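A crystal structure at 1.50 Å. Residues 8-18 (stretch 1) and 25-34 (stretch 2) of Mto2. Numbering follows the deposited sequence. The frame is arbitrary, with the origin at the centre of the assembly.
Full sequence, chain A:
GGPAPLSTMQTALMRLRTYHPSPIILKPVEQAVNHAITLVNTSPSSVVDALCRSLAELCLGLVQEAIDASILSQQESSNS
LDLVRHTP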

# COMPACT_ATOMS: atom_id res chain seq x y z
N THR A 8 12.01 -1.76 -8.38
CA THR A 8 10.71 -2.25 -8.88
C THR A 8 9.56 -1.40 -8.32
O THR A 8 8.65 -1.05 -9.02
CB THR A 8 10.47 -3.76 -8.65
OG1 THR A 8 10.31 -4.09 -7.30
CG2 THR A 8 11.63 -4.49 -9.23
N MET A 9 9.72 -1.08 -7.04
CA MET A 9 8.73 -0.28 -6.34
C MET A 9 8.71 1.20 -6.87
O MET A 9 7.63 1.72 -7.18
CB MET A 9 9.01 -0.30 -4.84
CG MET A 9 8.10 0.56 -4.02
SD MET A 9 8.50 0.49 -2.23
CE MET A 9 10.09 1.29 -2.19
N GLN A 10 9.92 1.76 -7.04
CA GLN A 10 10.01 3.13 -7.54
C GLN A 10 9.40 3.19 -8.94
O GLN A 10 8.62 4.11 -9.25
CB GLN A 10 11.50 3.57 -7.56
CG GLN A 10 11.86 4.88 -8.19
N THR A 11 9.76 2.26 -9.84
CA THR A 11 9.21 2.31 -11.20
C THR A 11 7.68 2.19 -11.23
O THR A 11 6.97 2.88 -11.93
CB THR A 11 9.86 1.22 -12.05
OG1 THR A 11 11.26 1.52 -12.15
CG2 THR A 11 9.22 1.13 -13.46
N ALA A 12 7.16 1.24 -10.40
CA ALA A 12 5.75 1.05 -10.35
C ALA A 12 4.99 2.27 -9.82
O ALA A 12 3.93 2.60 -10.38
CB ALA A 12 5.42 -0.18 -9.49
N LEU A 13 5.55 2.96 -8.83
CA LEU A 13 4.93 4.20 -8.35
C LEU A 13 4.95 5.29 -9.41
O LEU A 13 3.97 5.97 -9.63
CB LEU A 13 5.62 4.67 -7.11
CG LEU A 13 5.15 6.02 -6.57
CD1 LEU A 13 3.66 6.01 -6.29
CD2 LEU A 13 5.99 6.37 -5.38
N MET A 14 6.08 5.40 -10.10
CA MET A 14 6.17 6.41 -11.15
C MET A 14 5.12 6.16 -12.23
O MET A 14 4.50 7.10 -12.76
CB MET A 14 7.59 6.40 -11.71
CG MET A 14 8.59 7.00 -10.76
SD MET A 14 10.31 6.93 -11.28
CE MET A 14 10.24 8.09 -12.58
N ARG A 15 4.92 4.87 -12.61
CA ARG A 15 3.88 4.53 -13.53
C ARG A 15 2.48 4.92 -12.99
O ARG A 15 1.67 5.49 -13.69
CB ARG A 15 3.99 3.10 -13.97
CG ARG A 15 5.23 2.82 -14.78
CD ARG A 15 5.33 1.33 -15.11
NE ARG A 15 4.29 0.87 -16.01
CZ ARG A 15 3.88 -0.40 -16.10
NH1 ARG A 15 4.49 -1.35 -15.43
NH2 ARG A 15 2.90 -0.70 -16.88
N LEU A 16 2.21 4.53 -11.73
CA LEU A 16 0.90 4.86 -11.15
C LEU A 16 0.61 6.35 -11.19
O LEU A 16 -0.49 6.72 -11.52
CB LEU A 16 0.90 4.37 -9.71
CG LEU A 16 -0.37 4.72 -8.92
CD1 LEU A 16 -1.61 4.20 -9.62
CD2 LEU A 16 -0.22 4.26 -7.45
N ARG A 17 1.61 7.19 -10.94
CA ARG A 17 1.35 8.65 -10.89
C ARG A 17 0.83 9.15 -12.21
O ARG A 17 0.04 10.06 -12.26
CB ARG A 17 2.64 9.40 -10.59
CG ARG A 17 3.20 9.26 -9.26
CD ARG A 17 4.49 10.01 -9.18
NE ARG A 17 5.11 9.87 -7.92
CZ ARG A 17 6.42 9.85 -7.71
NH1 ARG A 17 7.30 9.95 -8.73
NH2 ARG A 17 6.89 9.64 -6.49
N THR A 18 1.24 8.50 -13.31
CA THR A 18 0.79 8.97 -14.63
C THR A 18 -0.68 8.71 -14.94
O THR A 18 -1.19 9.22 -15.92
CB THR A 18 1.62 8.34 -15.77
OG1 THR A 18 1.33 6.94 -15.92
CG2 THR A 18 3.04 8.56 -15.60
N ILE A 25 -5.96 8.14 -2.49
CA ILE A 25 -5.20 6.92 -2.66
C ILE A 25 -3.73 7.23 -2.87
O ILE A 25 -2.86 6.60 -2.26
CB ILE A 25 -5.69 6.08 -3.89
CG1 ILE A 25 -7.17 5.77 -3.74
CG2 ILE A 25 -4.87 4.80 -4.13
CD1 ILE A 25 -7.43 4.95 -2.58
N LEU A 26 -3.41 8.18 -3.72
CA LEU A 26 -2.02 8.42 -3.99
C LEU A 26 -1.20 8.90 -2.79
O LEU A 26 -0.05 8.52 -2.64
CB LEU A 26 -1.86 9.39 -5.16
CG LEU A 26 -0.47 9.64 -5.71
CD1 LEU A 26 0.18 8.37 -6.23
CD2 LEU A 26 -0.54 10.72 -6.78
N LYS A 27 -1.76 9.78 -1.97
CA LYS A 27 -1.02 10.26 -0.83
C LYS A 27 -0.51 9.13 0.09
O LYS A 27 0.66 9.03 0.35
CB LYS A 27 -1.81 11.36 -0.09
CG LYS A 27 -1.10 12.02 1.11
CD LYS A 27 -2.02 13.01 1.91
N PRO A 28 -1.42 8.21 0.52
CA PRO A 28 -0.93 7.14 1.40
C PRO A 28 0.02 6.18 0.68
O PRO A 28 0.93 5.67 1.29
CB PRO A 28 -2.24 6.47 1.87
CG PRO A 28 -3.33 7.07 1.17
CD PRO A 28 -2.88 8.32 0.52
N VAL A 29 -0.23 5.91 -0.62
CA VAL A 29 0.72 5.05 -1.36
C VAL A 29 2.07 5.70 -1.40
O VAL A 29 3.04 5.06 -1.13
CB VAL A 29 0.21 4.77 -2.79
CG1 VAL A 29 1.32 4.07 -3.56
CG2 VAL A 29 -1.06 3.92 -2.78
N GLU A 30 2.10 6.99 -1.74
CA GLU A 30 3.41 7.67 -1.76
C GLU A 30 4.12 7.67 -0.40
O GLU A 30 5.32 7.47 -0.28
CB GLU A 30 3.22 9.11 -2.20
CG GLU A 30 2.74 9.27 -3.64
CD GLU A 30 3.80 9.68 -4.62
OE1 GLU A 30 5.00 9.65 -4.24
OE2 GLU A 30 3.39 9.87 -5.81
N GLN A 31 3.33 7.88 0.64
CA GLN A 31 3.91 7.92 1.98
C GLN A 31 4.44 6.51 2.37
O GLN A 31 5.53 6.40 2.91
CB GLN A 31 2.89 8.44 2.98
CG GLN A 31 2.48 9.86 2.76
CD GLN A 31 3.45 10.82 3.26
OE1 GLN A 31 4.57 10.43 3.64
NE2 GLN A 31 3.05 12.11 3.32
N ALA A 32 3.66 5.48 2.02
CA ALA A 32 4.11 4.10 2.33
C ALA A 32 5.41 3.73 1.58
O ALA A 32 6.32 3.20 2.15
CB ALA A 32 3.05 3.09 2.04
N VAL A 33 5.44 4.10 0.32
CA VAL A 33 6.63 3.86 -0.49
C VAL A 33 7.82 4.59 0.09
O VAL A 33 8.90 4.06 0.20
CB VAL A 33 6.40 4.21 -1.95
CG1 VAL A 33 7.73 4.22 -2.75
CG2 VAL A 33 5.48 3.22 -2.58
N ASN A 34 7.57 5.83 0.49
CA ASN A 34 8.59 6.60 1.10
C ASN A 34 9.16 6.02 2.42
O ASN A 34 10.37 5.99 2.65
CB ASN A 34 8.10 8.00 1.25
CG ASN A 34 9.17 8.89 1.53
OD1 ASN A 34 10.05 9.19 0.64
ND2 ASN A 34 9.26 9.21 2.80

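Both stretches are helical, and they run nearly antiparallel, with 163° between their directions. Their axes come no closer than 11.1 Å. Across the two helices, Met9 lies nearest Val33, Leu13 nearest Glu30, and Arg17 nearest Leu26, with CA atoms 7.5 to 7.7 Å apart. The second helix is kinked at Pro28, whose ring nitrogen carries no hydrogen to bond to the turn before.

Leu13 is the centre of the contact. Its side chain fits as a knob into a hole formed by Leu26, Val29, Glu30 and Val33. Leu13 CD1 lies 4.1 Å from Val29 CG1, and Leu13 CD2 lies 3.8 Å from Val33 CG1. One helix turn earlier, Met9 CE also meets Val33 CG1, at 3.8 Å. Leu16 adds to the apolar layer, its CD2 4.2 Å from Val29 CG1. These contacts are van der Waals packing and keep carbon surface from water.

A salt bridge joins Arg17 and Glu30. Arg17 NE donates to Glu30 OE2 at 2.7 Å, and Arg17 NH2 donates to Glu30 OE1 at 2.9 Å. Both bonds are nearly straight, so charge attraction and hydrogen bonding act together. Both CA-to-CB bonds point sideways, but the charged ends come nearer and meet beside Leu13.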